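PDB 2WAC: staphylococcal nuclease domain-containing protein 1 from Drosophila melanogaster, which binds symmetrically dimethylated arginine peptides through its Tudor domain and, as the whole protein, cleaves DNA and RNA and associates with the RNA-induced silencing complex. Local coordinates for residues 14-19 and 119-124; 182-187 and 198-203; 150-155 and 190-195; 113-118 and 156-161. All blocks are in the same frame, centred on the assembly; numbering follows the deposited sequence.

Contact 1 of 4, residues 14-19 and 119-124; sequences ETLTFF and ALVALP
Glu14 enters the contact through its backbone, not its acid group. Its carbonyl O meets a methyl of Leu123, with O to CD1 at 3.2 Å, and the carboxylate end leads away from 119-124. Thr15 turns its side chain away as well and adds only its CA, 4.3 Å from Leu123 CD1. Leu16 does most of the work. It lies just where the turn runs into strand 17-22, and its side chain points at 119-124 while its backbone pairs with Leu118. CG lies anti to the carbonyl carbon (chi1 -75°) and the chain is extended beyond it (chi2 174°). Together these torsions bring the CD1 methyl between two partners. It presses on Val121 CG1 at 3.4 Å, closer than usual for two methyls, and sits 3.7 Å from Leu123 CD2. Leu16 crosses Val121 at about a right angle and Leu123 obliquely. Leu123 splits its branches, CD1 going to the Glu14 carbonyl and CD2 to the Leu16 methyl. Helix 127-141 adds Leu134 and Phe137 to the surroundings of Leu16, and Val182 touches both Leu16 and Val121. The turn belongs to the hairpin of strands 5-12 and 17-22 in the mixed five-stranded sheet of the staphylococcal nuclease-like domain, which has the OB-fold topology. Segment 119-124 leaves that sheet at the end of strand 113-118 and heads for the helix. Thr17 OG1 bonds to both Thr13 OG1 and Glu115 OE2, and so links the turn to strand 113-118. From here strand 17-22 runs on between strands 5-12 and 113-118.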
# COMPACT_ATOMS: atom_id res chain seq x y z
N GLU A 14 -5.96 -5.44 -3.57
CA GLU A 14 -6.47 -6.23 -4.70
C GLU A 14 -6.59 -5.46 -6.03
O GLU A 14 -6.88 -6.06 -7.06
CB GLU A 14 -7.80 -6.89 -4.33
CG GLU A 14 -8.89 -5.93 -3.83
CD GLU A 14 -10.10 -6.65 -3.24
OE1 GLU A 14 -10.49 -7.72 -3.77
OE2 GLU A 14 -10.67 -6.13 -2.26
N THR A 15 -6.37 -4.14 -5.99
CA THR A 15 -6.44 -3.30 -7.19
C THR A 15 -5.05 -2.80 -7.60
O THR A 15 -4.93 -1.88 -8.42
CB THR A 15 -7.38 -2.10 -6.99
OG1 THR A 15 -6.92 -1.30 -5.90
CG2 THR A 15 -8.81 -2.57 -6.70
N LEU A 16 -4.02 -3.42 -7.04
CA LEU A 16 -2.62 -3.05 -7.26
C LEU A 16 -2.25 -1.63 -6.81
O LEU A 16 -1.37 -0.99 -7.38
CB LEU A 16 -2.18 -3.31 -8.71
CG LEU A 16 -1.93 -4.77 -9.11
CD1 LEU A 16 -1.67 -4.88 -10.59
CD2 LEU A 16 -0.78 -5.39 -8.33
N THR A 17 -2.95 -1.14 -5.79
CA THR A 17 -2.42 -0.04 -5.00
C THR A 17 -1.53 -0.67 -3.94
O THR A 17 -1.64 -1.87 -3.66
CB THR A 17 -3.52 0.86 -4.37
OG1 THR A 17 -4.22 0.15 -3.34
CG2 THR A 17 -4.51 1.35 -5.42
N PHE A 18 -0.62 0.12 -3.37
CA PHE A 18 0.29 -0.39 -2.36
C PHE A 18 0.63 0.69 -1.35
O PHE A 18 0.57 1.88 -1.66
CB PHE A 18 1.57 -0.96 -3.00
CG PHE A 18 2.37 0.06 -3.78
CD1 PHE A 18 2.10 0.29 -5.13
CD2 PHE A 18 3.38 0.79 -3.16
CE1 PHE A 18 2.83 1.24 -5.85
CE2 PHE A 18 4.11 1.74 -3.87
CZ PHE A 18 3.84 1.96 -5.22
N PHE A 19 0.98 0.26 -0.14
CA PHE A 19 1.47 1.17 0.89
C PHE A 19 2.97 1.01 1.03
O PHE A 19 3.49 -0.12 1.04
CB PHE A 19 0.79 0.90 2.23
CG PHE A 19 -0.65 1.35 2.29
CD1 PHE A 19 -1.65 0.61 1.67
CD2 PHE A 19 -1.00 2.50 2.99
CE1 PHE A 19 -2.98 1.02 1.73
CE2 PHE A 19 -2.32 2.92 3.05
CZ PHE A 19 -3.31 2.18 2.42
N ALA A 119 1.81 2.69 -11.27
CA ALA A 119 1.62 3.52 -12.46
C ALA A 119 1.33 2.73 -13.73
O ALA A 119 2.07 1.82 -14.09
CB ALA A 119 2.82 4.44 -12.66
N LEU A 120 0.22 3.09 -14.39
CA LEU A 120 -0.13 2.62 -15.74
C LEU A 120 -0.42 1.12 -15.88
O LEU A 120 -0.39 0.58 -16.98
CB LEU A 120 0.92 3.06 -16.77
CG LEU A 120 1.40 4.51 -16.84
CD1 LEU A 120 2.48 4.64 -17.90
CD2 LEU A 120 0.26 5.49 -17.13
N VAL A 121 -0.72 0.46 -14.76
CA VAL A 121 -1.00 -0.97 -14.76
C VAL A 121 -2.50 -1.22 -14.56
O VAL A 121 -3.11 -0.67 -13.64
CB VAL A 121 -0.17 -1.70 -13.66
CG1 VAL A 121 -0.74 -3.07 -13.35
CG2 VAL A 121 1.29 -1.82 -14.09
N ALA A 122 -3.08 -2.03 -15.44
CA ALA A 122 -4.47 -2.47 -15.30
C ALA A 122 -4.51 -3.98 -15.12
O ALA A 122 -3.82 -4.71 -15.85
CB ALA A 122 -5.29 -2.05 -16.51
N LEU A 123 -5.30 -4.45 -14.16
CA LEU A 123 -5.48 -5.88 -13.94
C LEU A 123 -6.15 -6.55 -15.14
O LEU A 123 -6.96 -5.92 -15.82
CB LEU A 123 -6.30 -6.14 -12.67
CG LEU A 123 -5.61 -6.11 -11.30
CD1 LEU A 123 -6.66 -6.28 -10.22
CD2 LEU A 123 -4.53 -7.18 -11.16
N PRO A 124 -5.81 -7.83 -15.40
CA PRO A 124 -6.40 -8.57 -16.53
C PRO A 124 -7.89 -8.89 -16.34
O PRO A 124 -8.42 -8.73 -15.24
CB PRO A 124 -5.58 -9.86 -16.57
CG PRO A 124 -5.08 -10.03 -15.18
CD PRO A 124 -4.83 -8.65 -14.66

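Contact 2 of 4, residues 182-187 and 198-203; sequences VLAEQR and QYKAAQ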
# COMPACT_ATOMS: atom_id res chain seq x y z
N VAL A 182 -0.36 -8.38 -16.66
CA VAL A 182 -1.28 -7.24 -16.56
C VAL A 182 -1.38 -6.49 -17.88
O VAL A 182 -0.60 -6.73 -18.81
CB VAL A 182 -0.86 -6.24 -15.43
CG1 VAL A 182 -1.03 -6.86 -14.05
CG2 VAL A 182 0.56 -5.73 -15.65
N LEU A 183 -2.34 -5.57 -17.96
CA LEU A 183 -2.50 -4.71 -19.12
C LEU A 183 -1.83 -3.36 -18.89
O LEU A 183 -1.71 -2.89 -17.76
CB LEU A 183 -3.99 -4.52 -19.44
CG LEU A 183 -4.83 -5.77 -19.75
CD1 LEU A 183 -6.32 -5.43 -19.76
CD2 LEU A 183 -4.42 -6.41 -21.07
N ALA A 184 -1.36 -2.76 -19.98
CA ALA A 184 -0.82 -1.40 -19.96
C ALA A 184 -1.97 -0.41 -20.09
O ALA A 184 -2.90 -0.63 -20.87
CB ALA A 184 0.18 -1.21 -21.08
N GLU A 185 -1.91 0.67 -19.31
CA GLU A 185 -2.95 1.69 -19.35
C GLU A 185 -2.59 2.82 -20.31
O GLU A 185 -1.47 3.34 -20.29
CB GLU A 185 -3.21 2.25 -17.94
CG GLU A 185 -4.32 3.30 -17.87
CD GLU A 185 -4.44 3.94 -16.50
OE1 GLU A 185 -3.46 3.90 -15.72
OE2 GLU A 185 -5.52 4.49 -16.19
N GLN A 186 -3.55 3.17 -21.16
CA GLN A 186 -3.42 4.30 -22.06
C GLN A 186 -4.10 5.52 -21.43
O GLN A 186 -5.28 5.48 -21.10
CB GLN A 186 -4.05 3.97 -23.42
CG GLN A 186 -4.04 5.10 -24.44
CD GLN A 186 -2.64 5.49 -24.87
OE1 GLN A 186 -1.84 4.65 -25.26
NE2 GLN A 186 -2.34 6.78 -24.79
N ARG A 187 -3.33 6.59 -21.25
CA ARG A 187 -3.87 7.88 -20.80
C ARG A 187 -3.11 9.07 -21.41
O ARG A 187 -2.01 8.91 -21.94
CB ARG A 187 -3.94 7.97 -19.27
CG ARG A 187 -2.63 7.74 -18.53
CD ARG A 187 -2.89 7.53 -17.05
NE ARG A 187 -3.49 8.70 -16.41
CZ ARG A 187 -4.12 8.69 -15.24
NH1 ARG A 187 -4.24 7.56 -14.55
NH2 ARG A 187 -4.63 9.81 -14.75
N GLN A 198 6.17 3.29 -23.73
CA GLN A 198 7.06 2.20 -23.32
C GLN A 198 6.29 0.98 -22.78
O GLN A 198 6.59 -0.16 -23.15
CB GLN A 198 8.12 2.70 -22.34
CG GLN A 198 9.26 3.47 -23.02
CD GLN A 198 10.08 4.34 -22.08
OE1 GLN A 198 9.78 4.46 -20.89
NE2 GLN A 198 11.13 4.96 -22.62
N TYR A 199 5.30 1.24 -21.93
CA TYR A 199 4.43 0.18 -21.39
C TYR A 199 3.58 -0.49 -22.48
O TYR A 199 3.34 -1.69 -22.43
CB TYR A 199 3.53 0.74 -20.28
CG TYR A 199 4.16 0.84 -18.90
CD1 TYR A 199 3.48 0.38 -17.77
CD2 TYR A 199 5.44 1.39 -18.72
CE1 TYR A 199 4.05 0.47 -16.50
CE2 TYR A 199 6.01 1.48 -17.45
CZ TYR A 199 5.31 1.02 -16.35
OH TYR A 199 5.86 1.10 -15.09
N LYS A 200 3.14 0.30 -23.46
CA LYS A 200 2.42 -0.21 -24.63
C LYS A 200 3.26 -1.19 -25.45
O LYS A 200 2.78 -2.25 -25.85
CB LYS A 200 1.96 0.94 -25.53
CG LYS A 200 0.77 1.71 -25.00
CD LYS A 200 -0.53 0.98 -25.32
CE LYS A 200 -1.36 0.79 -24.06
NZ LYS A 200 -2.34 -0.31 -24.23
N ALA A 201 4.52 -0.83 -25.69
CA ALA A 201 5.47 -1.68 -26.40
C ALA A 201 5.76 -2.98 -25.66
O ALA A 201 5.89 -4.04 -26.28
CB ALA A 201 6.77 -0.92 -26.67
N ALA A 202 5.86 -2.90 -24.33
CA ALA A 202 6.04 -4.08 -23.49
C ALA A 202 4.85 -5.03 -23.60
O ALA A 202 5.03 -6.25 -23.72
CB ALA A 202 6.27 -3.67 -22.04
N GLN A 203 3.64 -4.48 -23.57
CA GLN A 203 2.41 -5.26 -23.77
C GLN A 203 2.42 -5.97 -25.12
O GLN A 203 2.06 -7.14 -25.22
CB GLN A 203 1.16 -4.38 -23.63
CG GLN A 203 -0.14 -5.12 -23.94
CD GLN A 203 -1.37 -4.25 -23.80
OE1 GLN A 203 -1.86 -4.02 -22.70
NE2 GLN A 203 -1.89 -3.78 -24.93
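A two-stranded antiparallel ribbon of the staphylococcal nuclease-like part, strands 121-122 and 183-184, meets the C-terminal helix 193-208 here. The ribbon uses the backbone of Leu183 and Glu185 to pair with Ala122 and Leu120, so Ala184 presents its N-H and C=O to the helix. Gln203 takes the N-H. Its side chain is fully extended, with CG anti to the backbone N (chi1 175°), and OE1 reaches Ala184 N at 3.0 Å in a fairly straight bond of 166° at the hydrogen. The donor stands above the amide plane of Gln203. Lys200 bends at chi2 and chi3 and offers NZ to Ala184 O at 3.4 Å, a weak bond. The Ala184 methyl points toward the helix and rests directly on its backbone. CB lies 3.5 Å from Tyr199 O and 4.0 Å from Tyr199 CB. Gln186 OE1 comes across the Lys200 chain, 3.9 Å from Lys200 CD. The Tyr199 ring runs on past the ribbon, and its OH bonds to Asp171 OD2. Around the contact, helix 172-178 meets Val182, Tyr199 and Gln203, Trp214 touches Leu183 and Gln203, and Thr162 of strand 159-164 lies against Tyr199.

Contact 3 of 4, residues 150-155 and 190-195; sequences VELKVT and RKLKEL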
# COMPACT_ATOMS: atom_id res chain seq x y z
N VAL A 150 7.26 9.14 -7.90
CA VAL A 150 5.89 9.61 -8.12
C VAL A 150 5.80 10.15 -9.55
O VAL A 150 6.52 11.08 -9.91
CB VAL A 150 5.46 10.69 -7.08
CG1 VAL A 150 4.08 11.24 -7.41
CG2 VAL A 150 5.48 10.11 -5.67
N GLU A 151 4.91 9.56 -10.34
CA GLU A 151 4.78 9.91 -11.76
C GLU A 151 3.71 10.97 -12.00
O GLU A 151 3.84 11.81 -12.89
CB GLU A 151 4.48 8.67 -12.60
CG GLU A 151 5.50 7.53 -12.47
CD GLU A 151 6.86 7.85 -13.08
OE1 GLU A 151 6.96 8.79 -13.90
OE2 GLU A 151 7.83 7.16 -12.74
N LEU A 152 2.63 10.91 -11.21
CA LEU A 152 1.53 11.86 -11.32
C LEU A 152 0.82 12.01 -9.99
O LEU A 152 0.44 11.02 -9.36
CB LEU A 152 0.53 11.42 -12.39
CG LEU A 152 -0.55 12.44 -12.80
CD1 LEU A 152 0.03 13.55 -13.66
CD2 LEU A 152 -1.70 11.75 -13.52
N LYS A 153 0.65 13.26 -9.56
CA LYS A 153 -0.19 13.58 -8.41
C LYS A 153 -1.65 13.52 -8.83
O LYS A 153 -2.03 14.05 -9.88
CB LYS A 153 0.14 14.97 -7.87
CG LYS A 153 1.55 15.14 -7.32
CD LYS A 153 1.84 16.60 -7.03
CE LYS A 153 3.28 16.81 -6.58
NZ LYS A 153 3.53 16.26 -5.22
N VAL A 154 -2.47 12.87 -8.01
CA VAL A 154 -3.91 12.77 -8.25
C VAL A 154 -4.64 13.35 -7.05
O VAL A 154 -4.39 12.96 -5.91
CB VAL A 154 -4.37 11.30 -8.47
CG1 VAL A 154 -5.85 11.25 -8.84
CG2 VAL A 154 -3.53 10.62 -9.55
N THR A 155 -5.53 14.30 -7.30
CA THR A 155 -6.30 14.94 -6.23
C THR A 155 -7.34 13.98 -5.66
O THR A 155 -8.18 13.44 -6.40
CB THR A 155 -6.96 16.25 -6.71
OG1 THR A 155 -5.98 17.08 -7.34
CG2 THR A 155 -7.60 17.00 -5.55
N ARG A 190 0.59 14.47 -21.16
CA ARG A 190 1.79 14.58 -22.01
C ARG A 190 3.07 14.19 -21.25
O ARG A 190 3.92 13.50 -21.81
CB ARG A 190 1.87 15.97 -22.67
CG ARG A 190 3.25 16.51 -23.08
CD ARG A 190 4.05 15.68 -24.10
NE ARG A 190 3.36 15.39 -25.35
CZ ARG A 190 3.97 15.18 -26.52
NH1 ARG A 190 3.25 14.90 -27.60
NH2 ARG A 190 5.29 15.25 -26.62
N LYS A 191 3.18 14.60 -19.99
CA LYS A 191 4.33 14.21 -19.15
C LYS A 191 4.45 12.69 -18.94
O LYS A 191 5.51 12.20 -18.57
CB LYS A 191 4.32 14.96 -17.81
CG LYS A 191 3.20 14.56 -16.84
CD LYS A 191 3.26 15.35 -15.53
CE LYS A 191 4.26 14.76 -14.55
NZ LYS A 191 4.30 15.52 -13.26
N LEU A 192 3.36 11.97 -19.19
CA LEU A 192 3.35 10.51 -19.08
C LEU A 192 3.49 9.78 -20.42
O LEU A 192 3.47 8.54 -20.46
CB LEU A 192 2.09 10.04 -18.35
CG LEU A 192 1.92 10.43 -16.88
CD1 LEU A 192 0.59 9.92 -16.34
CD2 LEU A 192 3.07 9.92 -16.02
N LYS A 193 3.64 10.53 -21.51
CA LYS A 193 3.65 9.97 -22.87
C LYS A 193 4.74 8.91 -23.10
O LYS A 193 4.46 7.83 -23.63
CB LYS A 193 3.76 11.09 -23.91
CG LYS A 193 3.73 10.62 -25.35
CD LYS A 193 4.23 11.71 -26.28
CE LYS A 193 4.18 11.28 -27.73
NZ LYS A 193 5.13 10.17 -28.01
N GLU A 194 5.97 9.24 -22.71
CA GLU A 194 7.11 8.34 -22.88
C GLU A 194 6.87 7.02 -22.16
O GLU A 194 7.06 5.94 -22.73
CB GLU A 194 8.39 9.01 -22.38
CG GLU A 194 9.65 8.16 -22.50
CD GLU A 194 10.91 8.96 -22.25
OE1 GLU A 194 11.08 10.02 -22.90
OE2 GLU A 194 11.74 8.53 -21.42
N LEU A 195 6.44 7.11 -20.90
CA LEU A 195 6.14 5.93 -20.08
C LEU A 195 4.94 5.14 -20.61
O LEU A 195 4.97 3.90 -20.61
CB LEU A 195 5.91 6.34 -18.61
CG LEU A 195 6.13 5.30 -17.51
CD1 LEU A 195 7.60 4.89 -17.39
CD2 LEU A 195 5.63 5.83 -16.17
O HOH W 1 2.16 15.67 -11.20
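Leu192 is the best-buried residue of this contact, and the close packing gathers round it. Its side chain points from the short 3-10 turn 190-192 toward the strand, with CG anti to the carbonyl carbon (chi1 -65°), and its two methyls divide the work. CD2 lies over the backbone of Glu151, 3.7 Å from Glu151 O and 3.9 Å from Glu151 CB. CD1 meets Leu152 CD2 at 4.1 Å, the two leucines crossing at about a right angle. One turn further on, Leu195 puts CD2 against the carboxylate carbon of Glu151, with CD2 to CD at 3.9 Å. The Glu151 chain bends at chi2 (-69°), which lays its acid group across this methyl. Its OE2 is taken by Thr162 OG1 and Asn149 ND2, which probably helps hold the carboxylate in place. The other flank is the solvent side. Where Leu192 is buried, Lys191 is exposed. It reaches toward the strand, crossing Leu152 obliquely, its CG in the crowded position between backbone N and carbonyl carbon. Its CE is 3.4 Å from Glu151 O, and Lys191 CD lies 4.1 Å from Leu152 CD1. No direct hydrogen bond joins the segments. Instead a water accepts from Lys191 NZ at 3.0 Å and from Lys153 N at 3.3 Å, and so bridges them. The contact sets the start of the C-terminal helix against strand 145-152 at Glu151 and Leu152, which both face Leu160 across the sheet in a classic beta bulge.

Contact 4 of 4, residues 113-118 and 156-161; sequences ATEYAL and GSPNLA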
# COMPACT_ATOMS: atom_id res chain seq x y z
N ALA A 113 3.05 5.15 6.68
CA ALA A 113 2.82 4.49 5.40
C ALA A 113 1.95 5.37 4.49
O ALA A 113 1.03 6.04 4.96
CB ALA A 113 2.18 3.12 5.59
N THR A 114 2.26 5.35 3.19
CA THR A 114 1.54 6.15 2.20
C THR A 114 1.07 5.25 1.06
O THR A 114 1.83 4.42 0.56
CB THR A 114 2.44 7.28 1.63
OG1 THR A 114 3.00 8.03 2.72
CG2 THR A 114 1.65 8.22 0.72
N GLU A 115 -0.19 5.41 0.66
CA GLU A 115 -0.76 4.64 -0.44
C GLU A 115 -0.44 5.25 -1.81
O GLU A 115 -0.50 6.46 -1.99
CB GLU A 115 -2.27 4.47 -0.28
CG GLU A 115 -2.88 3.41 -1.19
CD GLU A 115 -4.36 3.18 -0.95
OE1 GLU A 115 -4.99 3.94 -0.18
OE2 GLU A 115 -4.90 2.22 -1.54
N TYR A 116 -0.11 4.38 -2.77
CA TYR A 116 0.14 4.77 -4.15
C TYR A 116 -0.57 3.83 -5.10
O TYR A 116 -0.86 2.68 -4.75
CB TYR A 116 1.64 4.73 -4.47
CG TYR A 116 2.49 5.60 -3.59
CD1 TYR A 116 2.72 6.94 -3.92
CD2 TYR A 116 3.08 5.09 -2.43
CE1 TYR A 116 3.51 7.75 -3.11
CE2 TYR A 116 3.87 5.90 -1.61
CZ TYR A 116 4.08 7.22 -1.97
OH TYR A 116 4.86 8.03 -1.17
N ALA A 117 -0.85 4.30 -6.31
CA ALA A 117 -1.30 3.44 -7.39
C ALA A 117 -0.09 3.04 -8.23
O ALA A 117 0.74 3.89 -8.56
CB ALA A 117 -2.33 4.15 -8.26
N LEU A 118 0.03 1.75 -8.54
CA LEU A 118 1.11 1.29 -9.43
C LEU A 118 0.87 1.87 -10.82
O LEU A 118 -0.15 1.58 -11.45
CB LEU A 118 1.20 -0.24 -9.46
CG LEU A 118 2.43 -0.88 -10.14
CD1 LEU A 118 3.73 -0.54 -9.40
CD2 LEU A 118 2.26 -2.38 -10.25
N GLY A 156 -7.27 13.74 -4.35
CA GLY A 156 -8.28 12.97 -3.64
C GLY A 156 -8.13 11.46 -3.66
O GLY A 156 -8.98 10.74 -3.12
N SER A 157 -7.07 10.96 -4.29
CA SER A 157 -6.77 9.53 -4.31
C SER A 157 -5.26 9.28 -4.41
O SER A 157 -4.50 10.23 -4.62
CB SER A 157 -7.55 8.83 -5.44
OG SER A 157 -7.20 9.35 -6.70
N PRO A 158 -4.81 8.02 -4.23
CA PRO A 158 -3.37 7.71 -4.28
C PRO A 158 -2.67 8.16 -5.56
O PRO A 158 -3.18 7.96 -6.66
CB PRO A 158 -3.34 6.18 -4.17
CG PRO A 158 -4.59 5.83 -3.45
CD PRO A 158 -5.61 6.81 -3.95
N ASN A 159 -1.50 8.79 -5.41
CA ASN A 159 -0.69 9.23 -6.54
C ASN A 159 -0.11 8.06 -7.33
O ASN A 159 0.13 6.99 -6.76
CB ASN A 159 0.44 10.16 -6.07
CG ASN A 159 -0.07 11.45 -5.43
OD1 ASN A 159 -1.20 11.88 -5.68
ND2 ASN A 159 0.76 12.07 -4.60
N LEU A 160 0.10 8.26 -8.63
CA LEU A 160 0.72 7.25 -9.49
C LEU A 160 2.22 7.17 -9.22
O LEU A 160 2.91 8.19 -9.22
CB LEU A 160 0.46 7.56 -10.97
CG LEU A 160 -0.79 7.02 -11.68
CD1 LEU A 160 -2.09 7.42 -10.99
CD2 LEU A 160 -0.79 7.47 -13.14
N ALA A 161 2.72 5.95 -9.01
CA ALA A 161 4.14 5.74 -8.71
C ALA A 161 4.71 4.51 -9.41
O ALA A 161 4.04 3.49 -9.54
CB ALA A 161 4.36 5.64 -7.21
O HOH W 2 -0.05 8.97 -2.76
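Strands 113-118 and 159-161 run parallel in register but are strongly twisted, their short axes crossing at -63° with a closest approach of 4.6 Å. Ala117 pairs with Leu160 and bonds to the residues on either side of it. Ala117 N gives its hydrogen to Asn159 O at 2.9 Å, from above that carbonyl plane. Ala117 O accepts from Ala161 N, also at 2.9 Å, nearly along the C=O axis (173°). One step back, Glu115 O and Asn159 N are too far apart for a direct bond, and a water links them. It donates to Glu115 O at 2.7 Å and accepts from Asn159 N at 3.0 Å. Pro158 packs beside this wet end. Its CB lies against Glu115 O, at 3.6 Å, and Tyr116 C, while its CG touches CG and CD of Glu115. The two side chains run side by side in the same direction. On the Tyr116 side of the sheet, Asn159 O sits at the edge of the ring, and Ala161 CB lies 3.9 Å from Tyr116 CD1. Ala117 and Leu160 point to the other face, where Ala117 CB is 4.3 Å from Leu160 CD1. Asn159 OD1 turns to Val154 N. In this join of the nuclease-like domain, direct bonds thus flank Ala117 and water completes the pairing at Glu115. Thr17 OG1 takes OE2 of the extended Glu115, probably holding the acid beside Pro158.

How the contacts relate
From the N terminus, contact 1 closes the longest loop, which carries the Tudor strands between 57 and 101 and returns the chain to the nuclease-like domain. Contact 4 opens inside that loop, at 113-118, and closes after it, at 156-161, so the two cross. Contact 3 crosses contact 4 in turn, since 150-155 comes before 156-161 and 190-195 after it. Contact 2 opens at 182-187 and crosses contact 3. Contacts 1 and 2 are in series, yet strands 121-122 and 183-184 join them. Contacts 1, 3 and 4 all reach the mixed five-stranded sheet. Contact 3 sets the start of helix 193-208 on that sheet, and contact 2 ties its middle to the two-stranded ribbon.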